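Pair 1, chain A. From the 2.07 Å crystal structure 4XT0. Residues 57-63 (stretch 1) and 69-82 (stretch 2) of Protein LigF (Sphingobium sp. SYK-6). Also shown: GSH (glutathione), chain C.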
# COMPACT_ATOMS: atom_id res chain seq x y z
N VAL A 57 11.06 -10.07 7.15
CA VAL A 57 10.70 -9.54 8.46
C VAL A 57 9.97 -8.22 8.23
O VAL A 57 10.13 -7.60 7.17
CB VAL A 57 11.95 -9.34 9.36
CG1 VAL A 57 12.66 -10.67 9.64
CG2 VAL A 57 12.93 -8.32 8.72
N PRO A 58 9.16 -7.76 9.20
CA PRO A 58 8.87 -8.37 10.50
C PRO A 58 7.75 -9.39 10.46
O PRO A 58 6.93 -9.44 9.54
CB PRO A 58 8.47 -7.17 11.36
CG PRO A 58 7.79 -6.28 10.39
CD PRO A 58 8.67 -6.37 9.15
N ALA A 59 7.71 -10.21 11.51
CA ALA A 59 6.62 -11.16 11.69
C ALA A 59 6.28 -11.17 13.18
O ALA A 59 7.17 -11.22 14.02
CB ALA A 59 7.02 -12.56 11.18
N LEU A 60 4.99 -11.05 13.51
CA LEU A 60 4.56 -11.12 14.91
C LEU A 60 3.94 -12.46 15.21
O LEU A 60 3.06 -12.92 14.49
CB LEU A 60 3.54 -10.03 15.24
CG LEU A 60 3.04 -10.05 16.70
CD1 LEU A 60 4.04 -9.29 17.59
CD2 LEU A 60 1.64 -9.46 16.85
N TRP A 61 4.39 -13.08 16.30
CA TRP A 61 3.81 -14.33 16.77
C TRP A 61 2.98 -14.03 18.02
O TRP A 61 3.49 -13.43 18.98
CB TRP A 61 4.93 -15.34 17.07
CG TRP A 61 4.51 -16.74 17.41
CD1 TRP A 61 4.46 -17.81 16.56
CD2 TRP A 61 4.16 -17.25 18.71
NE1 TRP A 61 4.09 -18.94 17.24
CE2 TRP A 61 3.90 -18.63 18.56
CE3 TRP A 61 4.04 -16.68 19.98
CZ2 TRP A 61 3.52 -19.44 19.64
CZ3 TRP A 61 3.67 -17.48 21.05
CH2 TRP A 61 3.40 -18.85 20.87
N HIS A 62 1.71 -14.40 18.00
CA HIS A 62 0.85 -14.10 19.15
C HIS A 62 -0.03 -15.31 19.43
O HIS A 62 -0.97 -15.60 18.69
CB HIS A 62 0.01 -12.84 18.89
CG HIS A 62 -0.95 -12.52 20.00
ND1 HIS A 62 -2.14 -11.86 19.78
CD2 HIS A 62 -0.89 -12.76 21.33
CE1 HIS A 62 -2.78 -11.72 20.93
NE2 HIS A 62 -2.05 -12.26 21.89
N ASP A 63 0.35 -16.05 20.48
CA ASP A 63 -0.37 -17.24 20.91
C ASP A 63 -0.50 -18.28 19.80
O ASP A 63 -1.53 -18.93 19.67
CB ASP A 63 -1.76 -16.87 21.42
CG ASP A 63 -1.74 -16.31 22.82
OD1 ASP A 63 -0.88 -16.73 23.61
OD2 ASP A 63 -2.58 -15.44 23.13
N GLU A 69 3.36 -8.29 7.52
CA GLU A 69 3.24 -6.93 6.96
C GLU A 69 3.34 -5.89 8.08
O GLU A 69 2.45 -5.78 8.91
CB GLU A 69 1.92 -6.73 6.19
CG GLU A 69 1.80 -7.62 4.96
CD GLU A 69 2.86 -7.29 3.92
OE1 GLU A 69 3.02 -6.09 3.58
OE2 GLU A 69 3.54 -8.23 3.47
N SER A 70 4.44 -5.13 8.10
CA SER A 70 4.71 -4.18 9.19
C SER A 70 3.51 -3.29 9.56
O SER A 70 3.15 -3.21 10.73
CB SER A 70 5.92 -3.30 8.82
OG SER A 70 5.72 -2.62 7.58
N THR A 71 2.86 -2.68 8.57
CA THR A 71 1.73 -1.79 8.85
C THR A 71 0.55 -2.55 9.48
O THR A 71 -0.12 -2.03 10.37
CB THR A 71 1.25 -1.09 7.56
OG1 THR A 71 2.32 -0.32 7.02
CG2 THR A 71 0.02 -0.17 7.84
N VAL A 72 0.31 -3.77 9.02
CA VAL A 72 -0.79 -4.59 9.51
C VAL A 72 -0.57 -5.02 10.97
O VAL A 72 -1.50 -5.05 11.78
CB VAL A 72 -0.97 -5.83 8.59
CG1 VAL A 72 -1.97 -6.86 9.18
CG2 VAL A 72 -1.42 -5.39 7.17
N ILE A 73 0.67 -5.35 11.30
CA ILE A 73 1.00 -5.74 12.65
C ILE A 73 0.69 -4.59 13.63
O ILE A 73 0.16 -4.83 14.71
CB ILE A 73 2.50 -6.13 12.78
CG1 ILE A 73 2.84 -7.35 11.90
CG2 ILE A 73 2.83 -6.44 14.24
CD1 ILE A 73 4.38 -7.56 11.70
N CYS A 74 1.03 -3.36 13.26
CA CYS A 74 0.77 -2.23 14.15
C CYS A 74 -0.73 -2.06 14.36
O CYS A 74 -1.17 -1.89 15.50
CB CYS A 74 1.37 -0.92 13.59
SG CYS A 74 3.17 -0.98 13.33
N GLU A 75 -1.51 -2.13 13.28
CA GLU A 75 -2.97 -2.03 13.39
C GLU A 75 -3.53 -3.19 14.21
O GLU A 75 -4.44 -3.00 15.01
CB GLU A 75 -3.64 -1.97 12.01
CG GLU A 75 -3.35 -0.66 11.22
CD GLU A 75 -4.61 0.13 10.91
OE1 GLU A 75 -5.54 0.15 11.74
OE2 GLU A 75 -4.68 0.74 9.82
N TYR A 76 -2.97 -4.38 14.02
CA TYR A 76 -3.34 -5.55 14.81
C TYR A 76 -3.12 -5.30 16.30
O TYR A 76 -3.95 -5.66 17.12
CB TYR A 76 -2.54 -6.78 14.36
CG TYR A 76 -2.79 -8.03 15.21
CD1 TYR A 76 -3.91 -8.82 15.01
CD2 TYR A 76 -1.88 -8.42 16.20
CE1 TYR A 76 -4.15 -9.97 15.77
CE2 TYR A 76 -2.10 -9.57 16.98
CZ TYR A 76 -3.23 -10.34 16.75
OH TYR A 76 -3.47 -11.48 17.50
N LEU A 77 -2.00 -4.68 16.66
CA LEU A 77 -1.69 -4.46 18.08
C LEU A 77 -2.67 -3.45 18.69
O LEU A 77 -3.05 -3.54 19.86
CB LEU A 77 -0.23 -3.98 18.24
CG LEU A 77 0.79 -5.10 17.96
CD1 LEU A 77 2.20 -4.54 17.86
CD2 LEU A 77 0.73 -6.19 19.04
N GLU A 78 -3.09 -2.48 17.89
CA GLU A 78 -4.09 -1.52 18.36
C GLU A 78 -5.49 -2.16 18.42
O GLU A 78 -6.30 -1.82 19.29
CB GLU A 78 -4.08 -0.27 17.47
CG GLU A 78 -3.06 0.80 17.93
CD GLU A 78 -3.41 1.43 19.28
OE1 GLU A 78 -4.61 1.52 19.60
OE2 GLU A 78 -2.48 1.84 20.03
N ASP A 79 -5.77 -3.09 17.50
CA ASP A 79 -7.06 -3.81 17.50
C ASP A 79 -7.18 -4.69 18.76
O ASP A 79 -8.26 -4.81 19.35
CB ASP A 79 -7.21 -4.69 16.25
CG ASP A 79 -7.62 -3.91 14.99
OD1 ASP A 79 -8.10 -2.75 15.11
OD2 ASP A 79 -7.48 -4.47 13.88
N VAL A 80 -6.08 -5.32 19.14
CA VAL A 80 -6.09 -6.32 20.21
C VAL A 80 -5.80 -5.72 21.60
O VAL A 80 -6.36 -6.15 22.61
CB VAL A 80 -5.07 -7.44 19.90
CG1 VAL A 80 -4.94 -8.41 21.06
CG2 VAL A 80 -5.48 -8.19 18.60
N PHE A 81 -4.92 -4.73 21.66
CA PHE A 81 -4.60 -4.11 22.95
C PHE A 81 -4.92 -2.61 22.95
O PHE A 81 -4.02 -1.80 23.17
CB PHE A 81 -3.13 -4.31 23.30
CG PHE A 81 -2.66 -5.75 23.22
CD1 PHE A 81 -2.85 -6.62 24.29
CD2 PHE A 81 -2.01 -6.23 22.08
CE1 PHE A 81 -2.41 -7.94 24.22
CE2 PHE A 81 -1.56 -7.55 22.01
CZ PHE A 81 -1.77 -8.40 23.08
N PRO A 82 -6.19 -2.24 22.71
CA PRO A 82 -6.49 -0.80 22.63
C PRO A 82 -6.27 -0.09 23.96
O PRO A 82 -6.04 1.11 23.95
CB PRO A 82 -7.96 -0.76 22.22
CG PRO A 82 -8.53 -2.03 22.74
CD PRO A 82 -7.41 -3.05 22.58
N1 GSH C . 5.57 -5.42 2.86
CA1 GSH C . 6.46 -5.98 3.88
C1 GSH C . 6.28 -5.32 5.24
O11 GSH C . 6.41 -5.97 6.25
O12 GSH C . 5.99 -4.01 5.34
CB1 GSH C . 7.91 -5.79 3.40
CG1 GSH C . 8.84 -6.52 4.37
CD1 GSH C . 10.29 -6.26 4.00
OE1 GSH C . 10.56 -5.71 2.96
N2 GSH C . 11.26 -6.65 4.85
CA2 GSH C . 12.68 -6.42 4.53
C2 GSH C . 13.38 -7.75 4.42
O2 GSH C . 12.93 -8.72 5.01
CB2 GSH C . 13.34 -5.63 5.67
SG2 GSH C . 12.76 -3.90 5.74
N3 GSH C . 14.53 -7.88 3.68
CA3 GSH C . 15.20 -9.19 3.63
C3 GSH C . 15.09 -9.90 2.30
O31 GSH C . 15.87 -10.79 2.04
O32 GSH C . 14.14 -9.56 1.40
O HOH W 1 6.23 -8.66 7.02

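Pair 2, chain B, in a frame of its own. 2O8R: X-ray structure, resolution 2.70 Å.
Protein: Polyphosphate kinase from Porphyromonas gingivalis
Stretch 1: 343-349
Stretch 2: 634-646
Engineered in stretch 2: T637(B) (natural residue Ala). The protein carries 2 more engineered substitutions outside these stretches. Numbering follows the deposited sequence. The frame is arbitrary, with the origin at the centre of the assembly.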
# COMPACT_ATOMS: atom_id res chain seq x y z
N LYS B 343 -33.03 18.19 -12.01
CA LYS B 343 -32.30 18.42 -13.25
C LYS B 343 -31.15 17.44 -13.47
O LYS B 343 -30.62 16.86 -12.53
CB LYS B 343 -31.76 19.85 -13.25
CG LYS B 343 -31.11 20.29 -14.55
CD LYS B 343 -30.80 21.79 -14.56
CE LYS B 343 -29.89 22.19 -13.40
NZ LYS B 343 -29.15 23.46 -13.68
N ASP B 344 -30.77 17.25 -14.73
CA ASP B 344 -29.59 16.48 -15.08
C ASP B 344 -28.35 17.30 -14.89
O ASP B 344 -28.36 18.51 -15.06
CB ASP B 344 -29.63 16.06 -16.55
CG ASP B 344 -30.65 14.99 -16.82
OD1 ASP B 344 -31.23 14.46 -15.84
OD2 ASP B 344 -30.88 14.70 -18.01
N TYR B 345 -27.26 16.62 -14.55
CA TYR B 345 -25.98 17.27 -14.42
C TYR B 345 -24.88 16.52 -15.22
O TYR B 345 -24.92 15.31 -15.40
CB TYR B 345 -25.62 17.45 -12.93
CG TYR B 345 -26.47 18.49 -12.22
CD1 TYR B 345 -26.01 19.81 -12.05
CD2 TYR B 345 -27.72 18.16 -11.72
CE1 TYR B 345 -26.81 20.77 -11.40
CE2 TYR B 345 -28.51 19.11 -11.07
CZ TYR B 345 -28.06 20.40 -10.91
OH TYR B 345 -28.87 21.31 -10.27
N LEU B 346 -23.93 17.28 -15.71
CA LEU B 346 -22.79 16.74 -16.42
C LEU B 346 -21.57 17.16 -15.63
O LEU B 346 -21.37 18.35 -15.37
CB LEU B 346 -22.73 17.37 -17.80
CG LEU B 346 -22.32 16.56 -19.01
CD1 LEU B 346 -23.06 15.22 -19.08
CD2 LEU B 346 -22.64 17.43 -20.20
N ILE B 347 -20.76 16.20 -15.21
CA ILE B 347 -19.54 16.54 -14.49
C ILE B 347 -18.33 16.12 -15.30
O ILE B 347 -18.19 14.95 -15.66
CB ILE B 347 -19.50 15.88 -13.12
CG1 ILE B 347 -20.70 16.33 -12.27
CG2 ILE B 347 -18.16 16.12 -12.45
CD1 ILE B 347 -20.83 17.84 -12.09
N HIS B 348 -17.48 17.08 -15.59
CA HIS B 348 -16.30 16.86 -16.38
C HIS B 348 -15.09 16.92 -15.47
O HIS B 348 -14.68 17.99 -15.02
CB HIS B 348 -16.18 17.93 -17.47
CG HIS B 348 -17.42 18.06 -18.31
ND1 HIS B 348 -17.75 17.14 -19.28
CD2 HIS B 348 -18.39 19.00 -18.32
CE1 HIS B 348 -18.88 17.51 -19.85
NE2 HIS B 348 -19.29 18.63 -19.29
N VAL B 349 -14.51 15.76 -15.21
CA VAL B 349 -13.42 15.76 -14.26
C VAL B 349 -12.07 15.70 -14.88
O VAL B 349 -11.87 15.03 -15.90
CB VAL B 349 -13.42 14.57 -13.28
CG1 VAL B 349 -14.61 14.61 -12.37
CG2 VAL B 349 -13.27 13.22 -14.03
N LEU B 634 -29.97 13.62 -22.95
CA LEU B 634 -31.30 14.12 -23.34
C LEU B 634 -31.50 15.63 -23.19
O LEU B 634 -32.15 16.26 -24.03
CB LEU B 634 -32.40 13.38 -22.59
CG LEU B 634 -32.34 11.88 -22.89
CD1 LEU B 634 -33.45 11.18 -22.19
CD2 LEU B 634 -32.39 11.60 -24.40
N ASP B 635 -30.96 16.19 -22.12
CA ASP B 635 -31.06 17.62 -21.87
C ASP B 635 -30.29 18.43 -22.91
O ASP B 635 -29.08 18.26 -23.08
CB ASP B 635 -30.57 17.93 -20.47
CG ASP B 635 -30.81 19.37 -20.09
OD1 ASP B 635 -30.24 20.27 -20.75
OD2 ASP B 635 -31.55 19.59 -19.11
N PRO B 636 -30.99 19.35 -23.59
CA PRO B 636 -30.45 20.14 -24.68
C PRO B 636 -29.26 21.00 -24.29
O PRO B 636 -28.27 21.02 -25.03
CB PRO B 636 -31.63 21.01 -25.10
CG PRO B 636 -32.82 20.24 -24.65
CD PRO B 636 -32.41 19.69 -23.34
N THR B 637 -29.32 21.68 -23.15
CA THR B 637 -28.18 22.52 -22.73
C THR B 637 -26.95 21.67 -22.42
O THR B 637 -25.82 22.07 -22.71
CB THR B 637 -28.52 23.43 -21.54
OG1 THR B 637 -28.92 22.63 -20.43
CG2 THR B 637 -29.64 24.38 -21.90
N LEU B 638 -27.17 20.48 -21.85
CA LEU B 638 -26.08 19.54 -21.62
C LEU B 638 -25.44 19.09 -22.93
O LEU B 638 -24.22 19.21 -23.08
CB LEU B 638 -26.56 18.33 -20.80
CG LEU B 638 -26.85 18.55 -19.32
CD1 LEU B 638 -26.72 17.23 -18.58
CD2 LEU B 638 -25.89 19.57 -18.72
N ARG B 639 -26.25 18.60 -23.86
CA ARG B 639 -25.78 18.27 -25.23
C ARG B 639 -25.00 19.40 -25.90
O ARG B 639 -24.03 19.14 -26.63
CB ARG B 639 -26.95 17.92 -26.14
CG ARG B 639 -27.25 16.45 -26.28
CD ARG B 639 -28.09 16.16 -27.52
NE ARG B 639 -29.01 17.25 -27.80
CZ ARG B 639 -30.24 17.36 -27.30
NH1 ARG B 639 -30.73 16.43 -26.49
NH2 ARG B 639 -30.98 18.41 -27.62
N ARG B 640 -25.43 20.63 -25.66
CA ARG B 640 -24.81 21.80 -26.25
C ARG B 640 -23.42 22.00 -25.65
O ARG B 640 -22.47 22.35 -26.37
CB ARG B 640 -25.71 23.04 -26.04
CG ARG B 640 -25.11 24.43 -26.38
CD ARG B 640 -24.44 24.51 -27.76
NE ARG B 640 -25.14 23.75 -28.79
CZ ARG B 640 -24.57 23.31 -29.91
NH1 ARG B 640 -23.27 23.55 -30.15
NH2 ARG B 640 -25.29 22.62 -30.79
N GLU B 641 -23.30 21.74 -24.35
CA GLU B 641 -22.03 21.92 -23.65
C GLU B 641 -20.98 20.95 -24.18
O GLU B 641 -19.85 21.36 -24.44
CB GLU B 641 -22.23 21.75 -22.15
CG GLU B 641 -21.02 22.08 -21.29
CD GLU B 641 -21.32 21.88 -19.81
OE1 GLU B 641 -21.80 20.80 -19.43
OE2 GLU B 641 -21.10 22.82 -19.02
N ILE B 642 -21.36 19.69 -24.36
CA ILE B 642 -20.43 18.65 -24.80
C ILE B 642 -19.85 19.01 -26.16
O ILE B 642 -18.64 18.92 -26.39
CB ILE B 642 -21.12 17.28 -24.86
CG1 ILE B 642 -21.34 16.76 -23.44
CG2 ILE B 642 -20.30 16.27 -25.63
CD1 ILE B 642 -22.27 15.57 -23.38
N ILE B 643 -20.73 19.46 -27.05
CA ILE B 643 -20.32 19.90 -28.36
C ILE B 643 -19.42 21.11 -28.26
O ILE B 643 -18.40 21.18 -28.95
CB ILE B 643 -21.54 20.15 -29.27
CG1 ILE B 643 -22.39 18.88 -29.31
CG2 ILE B 643 -21.09 20.47 -30.67
CD1 ILE B 643 -23.60 18.97 -30.15
N ASP B 644 -19.77 22.06 -27.39
CA ASP B 644 -18.91 23.22 -27.18
C ASP B 644 -17.49 22.74 -26.87
O ASP B 644 -16.53 23.14 -27.53
CB ASP B 644 -19.43 24.07 -26.02
CG ASP B 644 -20.58 24.97 -26.41
OD1 ASP B 644 -20.76 25.25 -27.61
OD2 ASP B 644 -21.30 25.41 -25.50
N ILE B 645 -17.41 21.84 -25.89
CA ILE B 645 -16.16 21.27 -25.40
C ILE B 645 -15.40 20.55 -26.52
O ILE B 645 -14.22 20.84 -26.76
CB ILE B 645 -16.43 20.33 -24.21
CG1 ILE B 645 -16.76 21.15 -22.96
CG2 ILE B 645 -15.25 19.41 -23.94
CD1 ILE B 645 -17.61 20.42 -21.96
N LEU B 646 -16.08 19.65 -27.22
CA LEU B 646 -15.46 18.95 -28.34
C LEU B 646 -14.98 19.92 -29.42
O LEU B 646 -13.97 19.67 -30.06
CB LEU B 646 -16.41 17.94 -28.94
CG LEU B 646 -16.72 16.78 -28.00
CD1 LEU B 646 -17.60 15.82 -28.71
CD2 LEU B 646 -15.45 16.08 -27.51

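What backbone arrangement do the two pairs share? In each, a short strand lies against a helix that runs in roughly the same direction: the axes approach to 8.9 Å at 32° in pair 1 and to 9.1 Å at 21° in pair 2. Fourteen central residues superpose with an RMSD of 0.9 Å, and the buried surface is nearly equal, 398 and 395 Å². P58(A), L60(A) and H62(A) match D344(B), L346(B) and H348(B); taken at every second residue, from the one just before each strand, all six direct their CA-to-CB bonds toward the helix. I73(A), Y76(A), L77(A) and V80(A) match L638(B), E641(B), I642(B) and I645(B), the helix positions that recur every three or four residues.

How is the middle of the contact filled? A leucine holds the middle one of the three matched positions that face the helix in each pair. In pair 1, L60(A) CB lies 3.8 Å from I73(A) CG2, while L60(A) CD2 reaches Y76(A) CD2 at 3.7 Å and L77(A) CD2 at 4.0 Å. In pair 2, L346(B) CB meets L638(B) CD2 at 4.0 Å and L346(B) CD2 meets I642(B) CG1 at 3.6 Å. Leucine and isoleucine thus exchange places on the helix with little change in the space filled: the side-chain centres of both matched helix pairs fall within 0.8 Å.

What do the matched histidines do with different partners? H62(A), with chi1 t, brings ND1 to Y76(A) OH, a 2.7 Å hydrogen bond in which either could donate. The two rings meet rim to rim. The same tyrosine offers its hydroxyl to the histidine and ring carbon to L60(A). H348(B), with chi1 m, instead donates from NE2 to E641(B) OE1 in a weak bond of 3.3 Å. I645(B) CD1 lies over one face of the H348(B) ring, 3.8 Å from the ring centroid, whereas the matching V80(A) CG1 approaches H62(A) CE1 obliquely at 4.0 Å.

How do the contacts differ near the start of the helix? P58(A), preceded by a cis peptide bond, packs its CG 3.9 Å from I73(A) CD1. A water bridges its carbonyl to the N-cap residue, at 2.7 Å from P58(A) O and 2.9 Å from E69(A) N, and also donates to glutathione O11. The matching D344(B) puts CB 3.7 Å from L638(B) CD1. In pair 2 the N-cap residue D635(B) caps the helix with its own side chain: OD1 accepts from L638(B) N at 3.3 Å.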